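L-threonine-O-3-phosphate decarboxylase (Porphyromonas gingivalis, PDB 3FKD) is a probable pyridoxal 5'-phosphate-dependent lyase that presumably decarboxylates L-threonine O-3-phosphate. Local coordinates at residues H32-L37 and E234-I239; V24-K30 and S196-P202; V170-T174 and L248-Q254; R62-D66 and P180-K184; V18-T23 and R319-Q323. One frame throughout, in Å; residues are numbered along the deposited sequence.

Contact 1: H32-L37 and E234-I239; sequences HLEKHL and EAAKFI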
# COMPACT_ATOMS: atom_id res chain seq x y z
N HIS A 32 23.44 4.86 -6.49
CA HIS A 32 23.71 4.81 -5.07
C HIS A 32 22.50 4.55 -4.18
O HIS A 32 22.61 3.83 -3.19
CB HIS A 32 24.54 6.01 -4.65
CG HIS A 32 25.87 6.01 -5.30
ND1 HIS A 32 26.12 6.66 -6.49
CD2 HIS A 32 27.00 5.32 -5.00
CE1 HIS A 32 27.36 6.42 -6.87
NE2 HIS A 32 27.92 5.62 -5.98
N LEU A 33 21.35 5.10 -4.55
CA LEU A 33 20.15 4.66 -3.91
C LEU A 33 20.03 3.14 -4.08
O LEU A 33 19.78 2.41 -3.14
CB LEU A 33 18.93 5.39 -4.49
CG LEU A 33 17.58 4.77 -4.13
CD1 LEU A 33 17.39 4.72 -2.63
CD2 LEU A 33 16.44 5.54 -4.76
N GLU A 34 20.20 2.65 -5.30
CA GLU A 34 19.95 1.24 -5.56
C GLU A 34 20.97 0.29 -4.91
O GLU A 34 20.62 -0.76 -4.46
CB GLU A 34 19.85 0.98 -7.06
CG GLU A 34 18.57 1.53 -7.65
CD GLU A 34 18.41 1.20 -9.11
OE1 GLU A 34 19.41 0.74 -9.71
OE2 GLU A 34 17.30 1.40 -9.65
N LYS A 35 22.24 0.66 -4.92
CA LYS A 35 23.22 -0.06 -4.17
C LYS A 35 22.80 -0.13 -2.69
O LYS A 35 22.91 -1.19 -2.07
CB LYS A 35 24.60 0.58 -4.32
CG LYS A 35 25.68 -0.06 -3.46
CD LYS A 35 25.58 -1.58 -3.53
CE LYS A 35 26.97 -2.22 -3.61
NZ LYS A 35 27.82 -1.58 -4.68
N HIS A 36 22.32 0.99 -2.14
CA HIS A 36 21.85 1.02 -0.75
C HIS A 36 20.73 -0.01 -0.42
O HIS A 36 20.79 -0.68 0.59
CB HIS A 36 21.45 2.44 -0.31
CG HIS A 36 21.09 2.55 1.14
ND1 HIS A 36 22.05 2.58 2.14
CD2 HIS A 36 19.89 2.60 1.77
CE1 HIS A 36 21.45 2.66 3.32
NE2 HIS A 36 20.14 2.68 3.12
N LEU A 37 19.73 -0.15 -1.28
CA LEU A 37 18.70 -1.17 -1.08
C LEU A 37 19.23 -2.61 -1.17
O LEU A 37 18.69 -3.54 -0.54
CB LEU A 37 17.58 -0.99 -2.09
CG LEU A 37 16.93 0.38 -2.01
CD1 LEU A 37 15.97 0.57 -3.22
CD2 LEU A 37 16.29 0.71 -0.64
N GLU A 234 13.27 2.55 3.60
CA GLU A 234 14.71 2.52 3.49
C GLU A 234 15.21 3.45 2.36
O GLU A 234 16.19 4.18 2.54
CB GLU A 234 15.13 1.06 3.30
CG GLU A 234 16.60 0.82 3.26
CD GLU A 234 17.33 1.01 4.60
OE1 GLU A 234 16.68 1.17 5.64
OE2 GLU A 234 18.58 0.99 4.59
N ALA A 235 14.52 3.45 1.22
CA ALA A 235 14.82 4.36 0.13
C ALA A 235 14.65 5.80 0.57
O ALA A 235 15.52 6.65 0.33
CB ALA A 235 13.95 4.08 -1.08
N ALA A 236 13.53 6.08 1.23
CA ALA A 236 13.25 7.44 1.69
C ALA A 236 14.28 7.97 2.68
O ALA A 236 14.70 9.13 2.57
CB ALA A 236 11.82 7.55 2.28
N LYS A 237 14.65 7.14 3.65
CA LYS A 237 15.68 7.48 4.63
C LYS A 237 16.99 7.90 3.96
O LYS A 237 17.63 8.88 4.35
CB LYS A 237 15.94 6.29 5.57
CG LYS A 237 15.13 6.34 6.83
CD LYS A 237 15.11 5.01 7.54
CE LYS A 237 14.11 5.02 8.71
NZ LYS A 237 13.95 3.70 9.36
N PHE A 238 17.38 7.15 2.93
CA PHE A 238 18.56 7.45 2.11
C PHE A 238 18.45 8.79 1.34
O PHE A 238 19.36 9.62 1.40
CB PHE A 238 18.82 6.29 1.15
CG PHE A 238 20.20 6.32 0.57
CD1 PHE A 238 20.41 6.71 -0.74
CD2 PHE A 238 21.29 5.97 1.33
CE1 PHE A 238 21.67 6.73 -1.27
CE2 PHE A 238 22.55 6.00 0.79
CZ PHE A 238 22.74 6.38 -0.50
N ILE A 239 17.36 8.99 0.61
CA ILE A 239 17.13 10.28 -0.05
C ILE A 239 17.23 11.47 0.94
O ILE A 239 17.86 12.50 0.62
CB ILE A 239 15.80 10.29 -0.82
CG1 ILE A 239 15.89 9.33 -2.02
CG2 ILE A 239 15.38 11.74 -1.21
CD1 ILE A 239 14.54 8.71 -2.47
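Phe238 is the main bump here. Its ring enters a hollow on helix 31-39 lined by His32, Leu33 and His36, and reaches the helix backbone: CE1 of Phe238 lies 3.6 Å from O of His32 and 3.7 Å from N of Leu33. His36 roofs this hollow. Its imidazole and the Phe238 ring form an offset stack (centroids 4.4 Å apart, planes at 21°), and CB of His36 sits over the ring face, 3.9 Å from the centroid, as a CH-pi contact. The segment axes run at 135° to each other and approach to 9.9 Å. The contact joins helix 31-39 to helix 230-241 of the expected fold type I framework; the first also meets Arg45 and Ile44 of the second subunit, through Glu34 (a salt bridge) and Leu37. The small Ala235 provides the reciprocal hollow: CD1 of Leu33 settles 3.8 Å from CA of Ala235, while CD2 of Leu37 lies 3.8 Å from N of Ala235 and 3.9 Å from CG of Glu234. CD2 of Leu33 also meets CD1 of Ile239 at 4.3 Å. Beyond the stack, NE2 of His36 donates a weak hydrogen bond to OE2 of Glu234 (2.7 Å, 119°).

Contact 2: V24-K30 and S196-P202; sequences VWTDGDK and SHAYGIP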
# COMPACT_ATOMS: atom_id res chain seq x y z
N VAL A 24 7.19 11.53 -14.18
CA VAL A 24 8.28 11.17 -13.28
C VAL A 24 9.65 11.69 -13.78
O VAL A 24 10.03 11.47 -14.91
CB VAL A 24 8.32 9.63 -13.06
CG1 VAL A 24 9.50 9.22 -12.21
CG2 VAL A 24 6.97 9.16 -12.45
N TRP A 25 10.40 12.37 -12.91
CA TRP A 25 11.80 12.67 -13.19
C TRP A 25 12.66 11.39 -13.25
O TRP A 25 12.96 10.77 -12.25
CB TRP A 25 12.39 13.69 -12.21
CG TRP A 25 13.88 13.81 -12.29
CD1 TRP A 25 14.78 13.49 -11.31
CD2 TRP A 25 14.66 14.24 -13.42
NE1 TRP A 25 16.06 13.71 -11.75
CE2 TRP A 25 16.03 14.17 -13.04
CE3 TRP A 25 14.34 14.70 -14.70
CZ2 TRP A 25 17.08 14.52 -13.89
CZ3 TRP A 25 15.39 15.06 -15.57
CH2 TRP A 25 16.75 14.96 -15.15
N THR A 26 13.08 11.05 -14.46
CA THR A 26 13.65 9.72 -14.75
C THR A 26 15.18 9.64 -14.87
O THR A 26 15.77 8.56 -14.77
CB THR A 26 12.92 9.16 -15.99
OG1 THR A 26 11.83 8.34 -15.55
CG2 THR A 26 13.83 8.41 -16.91
N ASP A 27 15.82 10.78 -15.07
CA ASP A 27 17.25 10.83 -15.37
C ASP A 27 18.11 11.02 -14.12
O ASP A 27 19.28 11.33 -14.25
CB ASP A 27 17.54 11.93 -16.40
CG ASP A 27 17.95 11.37 -17.77
OD1 ASP A 27 17.62 10.21 -18.03
OD2 ASP A 27 18.60 12.08 -18.58
N GLY A 28 17.55 10.85 -12.93
CA GLY A 28 18.30 10.99 -11.69
C GLY A 28 19.44 9.98 -11.57
O GLY A 28 19.44 8.97 -12.25
N ASP A 29 20.43 10.27 -10.73
CA ASP A 29 21.47 9.27 -10.41
C ASP A 29 20.97 8.30 -9.33
O ASP A 29 20.76 8.68 -8.16
CB ASP A 29 22.75 9.94 -9.94
CG ASP A 29 23.92 8.97 -9.89
OD1 ASP A 29 23.69 7.72 -9.90
OD2 ASP A 29 25.08 9.47 -9.86
N LYS A 30 20.80 7.04 -9.71
CA LYS A 30 20.11 6.09 -8.85
C LYS A 30 20.99 4.93 -8.50
O LYS A 30 20.52 4.00 -7.83
CB LYS A 30 18.86 5.55 -9.55
CG LYS A 30 17.57 6.26 -9.18
CD LYS A 30 16.62 6.28 -10.39
CE LYS A 30 15.26 6.85 -10.00
NZ LYS A 30 14.97 6.49 -8.57
N SER A 196 7.63 9.32 -5.48
CA SER A 196 7.59 8.73 -6.81
C SER A 196 8.18 9.60 -7.92
O SER A 196 8.88 9.10 -8.78
CB SER A 196 6.17 8.35 -7.25
OG SER A 196 5.33 8.00 -6.19
N HIS A 197 7.84 10.90 -7.90
CA HIS A 197 8.05 11.78 -9.06
C HIS A 197 9.44 12.40 -9.12
O HIS A 197 10.12 12.23 -10.11
CB HIS A 197 7.01 12.89 -9.10
CG HIS A 197 5.60 12.39 -9.07
ND1 HIS A 197 4.94 11.93 -10.19
CD2 HIS A 197 4.73 12.27 -8.05
CE1 HIS A 197 3.73 11.55 -9.86
NE2 HIS A 197 3.57 11.75 -8.56
N ALA A 198 9.83 13.08 -8.03
CA ALA A 198 11.09 13.82 -7.95
C ALA A 198 12.28 12.89 -7.94
O ALA A 198 13.37 13.29 -8.32
CB ALA A 198 11.14 14.76 -6.72
N TYR A 199 12.06 11.64 -7.55
CA TYR A 199 13.17 10.70 -7.34
C TYR A 199 13.12 9.41 -8.13
O TYR A 199 13.98 8.55 -7.93
CB TYR A 199 13.38 10.37 -5.87
CG TYR A 199 13.27 11.56 -4.96
CD1 TYR A 199 14.24 12.57 -4.96
CD2 TYR A 199 12.20 11.66 -4.06
CE1 TYR A 199 14.13 13.67 -4.11
CE2 TYR A 199 12.08 12.73 -3.20
CZ TYR A 199 13.04 13.74 -3.23
OH TYR A 199 12.89 14.78 -2.36
N GLY A 200 12.14 9.27 -9.02
CA GLY A 200 12.11 8.17 -9.96
C GLY A 200 11.81 6.84 -9.32
O GLY A 200 12.17 5.79 -9.84
N ILE A 201 11.14 6.87 -8.17
CA ILE A 201 10.79 5.63 -7.50
C ILE A 201 9.28 5.40 -7.27
O ILE A 201 8.84 5.10 -6.16
CB ILE A 201 11.68 5.37 -6.30
CG1 ILE A 201 11.69 6.60 -5.39
CG2 ILE A 201 13.10 5.08 -6.79
CD1 ILE A 201 11.80 6.28 -3.94
N PRO A 202 8.51 5.48 -8.37
CA PRO A 202 7.07 5.22 -8.37
C PRO A 202 6.70 3.79 -7.89
O PRO A 202 5.66 3.62 -7.26
CB PRO A 202 6.67 5.38 -9.85
CG PRO A 202 7.91 5.53 -10.62
CD PRO A 202 9.09 5.48 -9.72
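Val24 lays its side chain across the turn of segment 196-202: CG1 is 3.5 Å from O of Ser196, 3.7 Å from O of His197 and 3.6 Å from CA of Gly200, while CG2 reaches CG of Pro202 at 4.2 Å. The sequence Ser-His-Ala-Tyr-Gly-Ile-Pro, following the strand 189-194, resembles the region that in fold type I pyridoxal-phosphate enzymes carries the Schiff-base lysine. By the family pattern His197 probably occupies the lysine position in the deposited chain, and a histidine cannot form the Schiff base. Tyr47 of the second subunit packs on Ser196 and His197, which places the contact beside the subunit interface. The two backbones come close, with CA of Val24 and CA of His197 4.3 Å apart, and N of Trp25 donates a hydrogen bond to O of His197 (2.8 Å, 137°). The Trp25 indole then turns off to Trp253 and Pro249, leaving its CD1 edge 3.3 Å from O of Ala198. Gly200, at phi 71°, ends the weakly bonded helical turn; a CB there would lie 2.3 Å from CE of Lys30, so lack of a side chain lets the lysine pass. Lys30 reaches across to the turn, and its NZ donates a very short hydrogen bond to O of Tyr199, 2.4 Å.

Contact 3: V170-T174 and L248-Q254; sequences VSFTT and LPIRKWQ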
# COMPACT_ATOMS: atom_id res chain seq x y z
N VAL A 170 6.46 19.85 -6.47
CA VAL A 170 6.94 21.08 -5.88
C VAL A 170 8.39 21.32 -6.27
O VAL A 170 8.83 22.45 -6.29
CB VAL A 170 6.79 21.06 -4.36
CG1 VAL A 170 8.08 20.60 -3.70
CG2 VAL A 170 6.41 22.43 -3.87
N SER A 171 9.13 20.28 -6.61
CA SER A 171 10.50 20.48 -7.06
C SER A 171 10.71 20.61 -8.61
O SER A 171 11.83 20.83 -9.09
CB SER A 171 11.43 19.43 -6.39
OG SER A 171 11.58 18.31 -7.25
N PHE A 172 9.62 20.49 -9.37
CA PHE A 172 9.64 20.65 -10.83
C PHE A 172 9.48 22.13 -11.21
O PHE A 172 9.03 22.44 -12.28
CB PHE A 172 8.49 19.86 -11.50
CG PHE A 172 8.63 18.36 -11.44
CD1 PHE A 172 8.15 17.58 -12.47
CD2 PHE A 172 9.24 17.73 -10.36
CE1 PHE A 172 8.26 16.21 -12.44
CE2 PHE A 172 9.36 16.35 -10.31
CZ PHE A 172 8.88 15.59 -11.34
N THR A 173 9.82 23.03 -10.29
CA THR A 173 9.74 24.46 -10.50
C THR A 173 10.82 25.20 -9.71
O THR A 173 11.22 24.79 -8.59
CB THR A 173 8.38 25.05 -10.10
OG1 THR A 173 8.38 26.44 -10.42
CG2 THR A 173 8.17 24.94 -8.58
N THR A 174 11.25 26.31 -10.32
CA THR A 174 12.25 27.27 -9.84
C THR A 174 11.65 28.28 -8.89
O THR A 174 12.35 28.92 -8.11
CB THR A 174 12.74 28.08 -11.06
OG1 THR A 174 13.62 27.28 -11.86
CG2 THR A 174 13.42 29.38 -10.66
N LEU A 248 17.28 17.88 -7.97
CA LEU A 248 16.88 17.70 -9.36
C LEU A 248 17.39 18.86 -10.21
O LEU A 248 17.28 20.01 -9.79
CB LEU A 248 15.34 17.63 -9.40
CG LEU A 248 14.53 17.17 -10.59
CD1 LEU A 248 13.10 17.25 -10.12
CD2 LEU A 248 14.76 18.06 -11.84
N PRO A 249 17.93 18.58 -11.41
CA PRO A 249 18.45 19.69 -12.21
C PRO A 249 17.32 20.43 -12.91
O PRO A 249 17.11 20.22 -14.11
CB PRO A 249 19.35 19.00 -13.26
CG PRO A 249 19.01 17.54 -13.21
CD PRO A 249 17.91 17.33 -12.18
N ILE A 250 16.61 21.27 -12.17
CA ILE A 250 15.39 21.87 -12.68
C ILE A 250 15.61 22.99 -13.71
O ILE A 250 14.78 23.14 -14.60
CB ILE A 250 14.44 22.33 -11.56
CG1 ILE A 250 13.08 22.70 -12.16
CG2 ILE A 250 15.03 23.49 -10.79
CD1 ILE A 250 12.48 21.63 -13.02
N ARG A 251 16.70 23.76 -13.61
CA ARG A 251 16.92 24.82 -14.60
C ARG A 251 17.20 24.20 -15.95
O ARG A 251 16.59 24.55 -16.96
CB ARG A 251 18.06 25.76 -14.22
CG ARG A 251 17.72 26.62 -13.05
CD ARG A 251 18.32 28.00 -13.15
NE ARG A 251 17.47 28.96 -12.44
CZ ARG A 251 17.24 28.95 -11.13
NH1 ARG A 251 17.82 28.03 -10.34
NH2 ARG A 251 16.42 29.86 -10.59
N LYS A 252 18.10 23.24 -15.96
CA LYS A 252 18.44 22.59 -17.19
C LYS A 252 17.23 21.84 -17.84
O LYS A 252 17.03 21.86 -19.05
CB LYS A 252 19.69 21.74 -16.94
CG LYS A 252 19.90 20.59 -17.87
CD LYS A 252 19.29 19.30 -17.29
CE LYS A 252 19.95 18.12 -17.96
NZ LYS A 252 21.42 18.46 -18.27
N TRP A 253 16.40 21.21 -17.02
CA TRP A 253 15.19 20.57 -17.54
C TRP A 253 14.17 21.58 -18.11
O TRP A 253 13.57 21.36 -19.15
CB TRP A 253 14.54 19.78 -16.41
CG TRP A 253 13.63 18.67 -16.87
CD1 TRP A 253 13.53 18.14 -18.13
CD2 TRP A 253 12.74 17.91 -16.03
NE1 TRP A 253 12.60 17.12 -18.14
CE2 TRP A 253 12.12 16.94 -16.86
CE3 TRP A 253 12.42 17.94 -14.67
CZ2 TRP A 253 11.19 16.02 -16.35
CZ3 TRP A 253 11.50 17.05 -14.18
CH2 TRP A 253 10.89 16.10 -15.02
N GLN A 254 13.96 22.66 -17.37
CA GLN A 254 13.02 23.72 -17.67
C GLN A 254 13.44 24.35 -18.99
O GLN A 254 12.63 24.61 -19.86
CB GLN A 254 13.13 24.73 -16.53
CG GLN A 254 11.96 25.60 -16.20
CD GLN A 254 12.06 26.09 -14.74
OE1 GLN A 254 11.12 25.94 -13.92
NE2 GLN A 254 13.23 26.65 -14.40
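Three residues, Thr174, Phe172 and Ile250, lose most surface where a loop following strand 162-166 of the seven-stranded sheet meets the start of helix 250-266. In a fold type I enzyme that sheet is the core of the large domain. The helix extends toward the five-stranded sheet, with NE1 of Trp253 bonded to O of Thr322, so the loop bears on the junction of the two sheets. Ile250, in the first turn after the N-cap Pro249, points at the loop. CD1 of Ile250 lies 3.5 Å from C of Phe172, and its CG1 lies 3.8 Å from O of Ser171 and N of Thr173, so the aliphatic side chain packs mainly on backbone. The CA-to-CB bond of Phe172 points away, yet its ring swings round to touch CD1 of Leu248 through CE2 (3.9 Å) and CH2 of Trp253 through CE1 (3.7 Å). The two aromatic planes meet obliquely at 58°, with centroids 5.1 Å apart. Thr174 faces the helix. Its OG1 lies over one face of the Arg251 guanidinium, and CG2 of Thr174 makes a tight 3.0 Å approach to NH2 of Arg251. OG1 of Thr174 accepts a nearly linear hydrogen bond from NE2 of Gln254, 2.6 Å long at 172°.

Contact 4: R62-D66 and P180-K184; sequences RNSVD and PADIK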
# COMPACT_ATOMS: atom_id res chain seq x y z
N ARG A 62 13.31 17.49 9.32
CA ARG A 62 13.80 18.04 8.07
C ARG A 62 12.86 19.15 7.59
O ARG A 62 13.30 20.14 7.02
CB ARG A 62 13.88 16.92 7.03
CG ARG A 62 14.31 17.39 5.65
CD ARG A 62 15.85 17.43 5.55
NE ARG A 62 16.29 18.04 4.30
CZ ARG A 62 17.05 19.14 4.21
NH1 ARG A 62 17.47 19.75 5.31
NH2 ARG A 62 17.39 19.61 3.01
N ASN A 63 11.56 18.98 7.82
CA ASN A 63 10.55 19.90 7.34
C ASN A 63 10.14 20.96 8.36
O ASN A 63 9.16 21.68 8.14
CB ASN A 63 9.33 19.11 6.85
CG ASN A 63 9.64 18.30 5.58
OD1 ASN A 63 9.16 17.17 5.42
ND2 ASN A 63 10.43 18.88 4.69
N SER A 64 10.89 21.06 9.46
CA SER A 64 10.60 22.00 10.54
C SER A 64 9.19 21.85 11.12
O SER A 64 8.59 22.85 11.50
CB SER A 64 10.74 23.44 10.04
OG SER A 64 12.06 23.92 10.16
N VAL A 65 8.69 20.62 11.21
CA VAL A 65 7.32 20.40 11.62
C VAL A 65 7.32 19.44 12.78
O VAL A 65 8.32 18.78 13.03
CB VAL A 65 6.47 19.85 10.45
CG1 VAL A 65 5.15 19.34 10.95
CG2 VAL A 65 6.21 20.95 9.44
N ASP A 66 6.23 19.37 13.52
CA ASP A 66 6.15 18.42 14.62
C ASP A 66 5.99 16.98 14.16
O ASP A 66 5.46 16.71 13.08
CB ASP A 66 5.02 18.80 15.59
CG ASP A 66 5.20 20.21 16.18
OD1 ASP A 66 6.30 20.80 16.01
OD2 ASP A 66 4.25 20.72 16.81
N PRO A 180 6.23 22.80 3.96
CA PRO A 180 5.54 22.15 5.10
C PRO A 180 5.30 23.09 6.30
O PRO A 180 4.26 23.02 6.98
CB PRO A 180 6.49 21.01 5.49
CG PRO A 180 7.28 20.73 4.25
CD PRO A 180 7.42 22.05 3.52
N ALA A 181 6.25 23.99 6.53
CA ALA A 181 6.18 24.89 7.68
C ALA A 181 5.10 25.99 7.55
O ALA A 181 4.92 26.81 8.44
CB ALA A 181 7.58 25.49 7.99
N ASP A 182 4.38 25.99 6.42
CA ASP A 182 3.19 26.84 6.29
C ASP A 182 1.95 26.39 7.08
O ASP A 182 1.05 27.19 7.27
CB ASP A 182 2.84 27.05 4.82
CG ASP A 182 3.90 27.87 4.09
OD1 ASP A 182 4.39 28.86 4.68
OD2 ASP A 182 4.26 27.52 2.93
N ILE A 183 1.91 25.15 7.56
CA ILE A 183 0.75 24.68 8.33
C ILE A 183 0.61 25.45 9.63
O ILE A 183 -0.41 25.37 10.30
CB ILE A 183 0.85 23.18 8.68
CG1 ILE A 183 2.10 22.93 9.52
CG2 ILE A 183 0.87 22.33 7.43
CD1 ILE A 183 2.17 21.52 10.13
N LYS A 184 1.65 26.20 9.97
CA LYS A 184 1.77 26.81 11.29
C LYS A 184 0.89 28.05 11.46
O LYS A 184 1.07 29.05 10.76
CB LYS A 184 3.23 27.14 11.59
CG LYS A 184 4.11 25.92 11.62
CD LYS A 184 5.52 26.24 12.13
CE LYS A 184 6.30 24.98 12.29
NZ LYS A 184 7.72 25.22 11.98
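Lys184 spans the gap to the other segment with an almost straight chain: chi1 in m, chi2 and chi3 both in t, and only chi4 (146°) off a well. That extension carries NZ of Lys184 to a backbone acceptor, O of Ser64, where it donates a hydrogen bond of 2.6 Å; CB of Ser64 is 4.0 Å from NZ of Lys184. With its positive phi (56°) Ser64 serves as the C-prime residue of a Schellman motif that ends helix 53-62: the backbone N atoms of Ser64 and Val65 bond back to carbonyls of the last turn. The chain leaves the helix there and runs beside the loop between strands 162-166 and 189-194, so the contact joins a helix terminus to a connection of the seven-stranded sheet. Asn63 sets its CG 3.6 Å from CG of Pro180. Val65 adopts t, and its two methyls diverge, with CG2 meeting CB of Pro180 at 4.0 Å and CG1 meeting CD1 of Ile183 at 3.8 Å. Ile183 takes p at chi1 and t at chi2, which stretches CD1 out toward that valine. Pro180 to Asp182 form a 3-10 turn, in which N of Ile183 bonds to O of Pro180 at 3.2 Å; Asp182 points away and pairs with Arg148.

Contact 5: V18-T23 and R319-Q323; sequences VNFSTT and RITTQ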
# COMPACT_ATOMS: atom_id res chain seq x y z
N VAL A 18 11.69 5.23 -25.72
CA VAL A 18 11.84 6.53 -25.06
C VAL A 18 10.50 7.03 -24.52
O VAL A 18 9.51 7.13 -25.29
CB VAL A 18 12.43 7.56 -26.02
CG1 VAL A 18 12.64 8.94 -25.33
CG2 VAL A 18 13.74 7.02 -26.62
N ASN A 19 10.44 7.34 -23.23
CA ASN A 19 9.17 7.59 -22.58
C ASN A 19 8.86 9.06 -22.36
O ASN A 19 9.58 9.74 -21.64
CB ASN A 19 9.08 6.85 -21.26
CG ASN A 19 7.65 6.65 -20.81
OD1 ASN A 19 6.73 7.25 -21.36
ND2 ASN A 19 7.46 5.80 -19.83
N PHE A 20 7.79 9.54 -23.00
CA PHE A 20 7.36 10.94 -22.97
C PHE A 20 6.04 11.01 -22.16
O PHE A 20 5.49 12.08 -21.93
CB PHE A 20 7.17 11.53 -24.41
CG PHE A 20 8.44 11.68 -25.21
CD1 PHE A 20 9.14 12.88 -25.23
CD2 PHE A 20 8.94 10.63 -25.95
CE1 PHE A 20 10.33 13.02 -25.94
CE2 PHE A 20 10.12 10.76 -26.66
CZ PHE A 20 10.82 11.96 -26.64
N SER A 21 5.54 9.87 -21.71
CA SER A 21 4.21 9.78 -21.10
C SER A 21 4.12 9.88 -19.56
O SER A 21 3.03 9.86 -19.02
CB SER A 21 3.58 8.47 -21.53
OG SER A 21 4.03 7.44 -20.68
N THR A 22 5.26 9.95 -18.86
CA THR A 22 5.24 10.00 -17.42
C THR A 22 5.65 11.37 -16.87
O THR A 22 6.45 12.06 -17.45
CB THR A 22 6.05 8.80 -16.74
OG1 THR A 22 7.44 9.11 -16.60
CG2 THR A 22 5.88 7.48 -17.52
N THR A 23 5.06 11.76 -15.75
CA THR A 23 5.46 12.97 -15.08
C THR A 23 6.46 12.62 -14.00
O THR A 23 6.57 13.32 -13.02
CB THR A 23 4.27 13.72 -14.47
OG1 THR A 23 3.57 12.86 -13.57
CG2 THR A 23 3.31 14.21 -15.58
N ARG A 319 -0.40 14.56 -23.26
CA ARG A 319 0.54 15.13 -22.31
C ARG A 319 1.95 14.67 -22.71
O ARG A 319 2.15 13.48 -22.96
CB ARG A 319 0.23 14.69 -20.85
CG ARG A 319 0.97 15.52 -19.78
CD ARG A 319 0.78 15.02 -18.40
NE ARG A 319 1.23 13.64 -18.34
CZ ARG A 319 0.77 12.73 -17.49
NH1 ARG A 319 -0.15 13.04 -16.57
NH2 ARG A 319 1.27 11.51 -17.56
N ILE A 320 2.89 15.60 -22.77
CA ILE A 320 4.29 15.30 -23.10
C ILE A 320 5.29 15.83 -22.05
O ILE A 320 5.27 17.02 -21.72
CB ILE A 320 4.70 15.95 -24.42
CG1 ILE A 320 3.65 15.73 -25.52
CG2 ILE A 320 6.10 15.50 -24.84
CD1 ILE A 320 3.94 14.57 -26.41
N THR A 321 6.17 14.95 -21.53
CA THR A 321 7.28 15.36 -20.69
C THR A 321 8.60 15.47 -21.45
O THR A 321 9.07 14.50 -22.04
CB THR A 321 7.53 14.39 -19.51
OG1 THR A 321 6.29 14.10 -18.88
CG2 THR A 321 8.53 14.98 -18.49
N THR A 322 9.22 16.64 -21.39
CA THR A 322 10.57 16.86 -21.91
C THR A 322 11.58 15.78 -21.50
O THR A 322 11.86 15.60 -20.33
CB THR A 322 11.06 18.22 -21.44
OG1 THR A 322 10.11 19.21 -21.83
CG2 THR A 322 12.52 18.55 -21.96
N GLN A 323 12.11 15.08 -22.49
CA GLN A 323 13.16 14.09 -22.32
C GLN A 323 14.51 14.74 -22.66
O GLN A 323 14.67 15.94 -22.50
CB GLN A 323 12.84 12.86 -23.17
CG GLN A 323 11.52 12.16 -22.75
CD GLN A 323 11.45 11.87 -21.20
OE1 GLN A 323 12.33 11.22 -20.65
NE2 GLN A 323 10.44 12.41 -20.53
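Val18 begins the edge strand 18-19 with light packing, CG1 to CG of Gln323 at 4.3 Å. Asn19 holds its own chain: OD1 accepts from N of Ser21 (2.9 Å, 158°), an Asx turn, and from OG of Ser21 at 2.8 Å. Phe20 does most. O of Phe20 accepts the hydrogen bond from N of Thr321 (3.0 Å, 169°), CG of Gln323 sits over its ring as a CH-pi contact (3.7 Å to the centroid), and its CD1 meets CG2 of Ile320 at 4.0 Å. Next, NH2 of Arg319 donates a hydrogen bond to O of Ser21 (2.8 Å), and O of Thr22 receives a very short hydrogen bond from OG1 of Thr321, 2.5 Å. Thr23 closes the walk with CG2 over the guanidinium face, 3.5 Å from CZ of Arg319; its OG1 bonds to Tyr169. In the five-stranded sheet, strand 302-306 separates strands 18-19 and 317-321, and side chains of the pair pack on helix 325-339 (Phe20, Ile320) and helix 250-266 (Ile320, Thr321).

Contact 2 is the most buried and central; contacts 1, 3, 4 and 5 are partly buried. The centres of contacts 1 and 4 lie farthest out, about 21 and 20 Å from the chain centre, and contact 4 touches none of the others. Contacts 1 and 2 share a seam through Ile239 and Tyr199, and both touch the second subunit. Contact 2 meets contact 3 at Trp25 and Trp253, and contact 3 reaches contact 5 through Trp253 and Thr322. Chemistry differs: aromatic and aliphatic packing dominates contacts 1 and 3, the latter closed by a Gln254-Thr174 side-chain bond; backbone-centred hydrogen bonding marks contacts 2 and 5; contacts 2 and 4 both set a lysine on a backbone carbonyl.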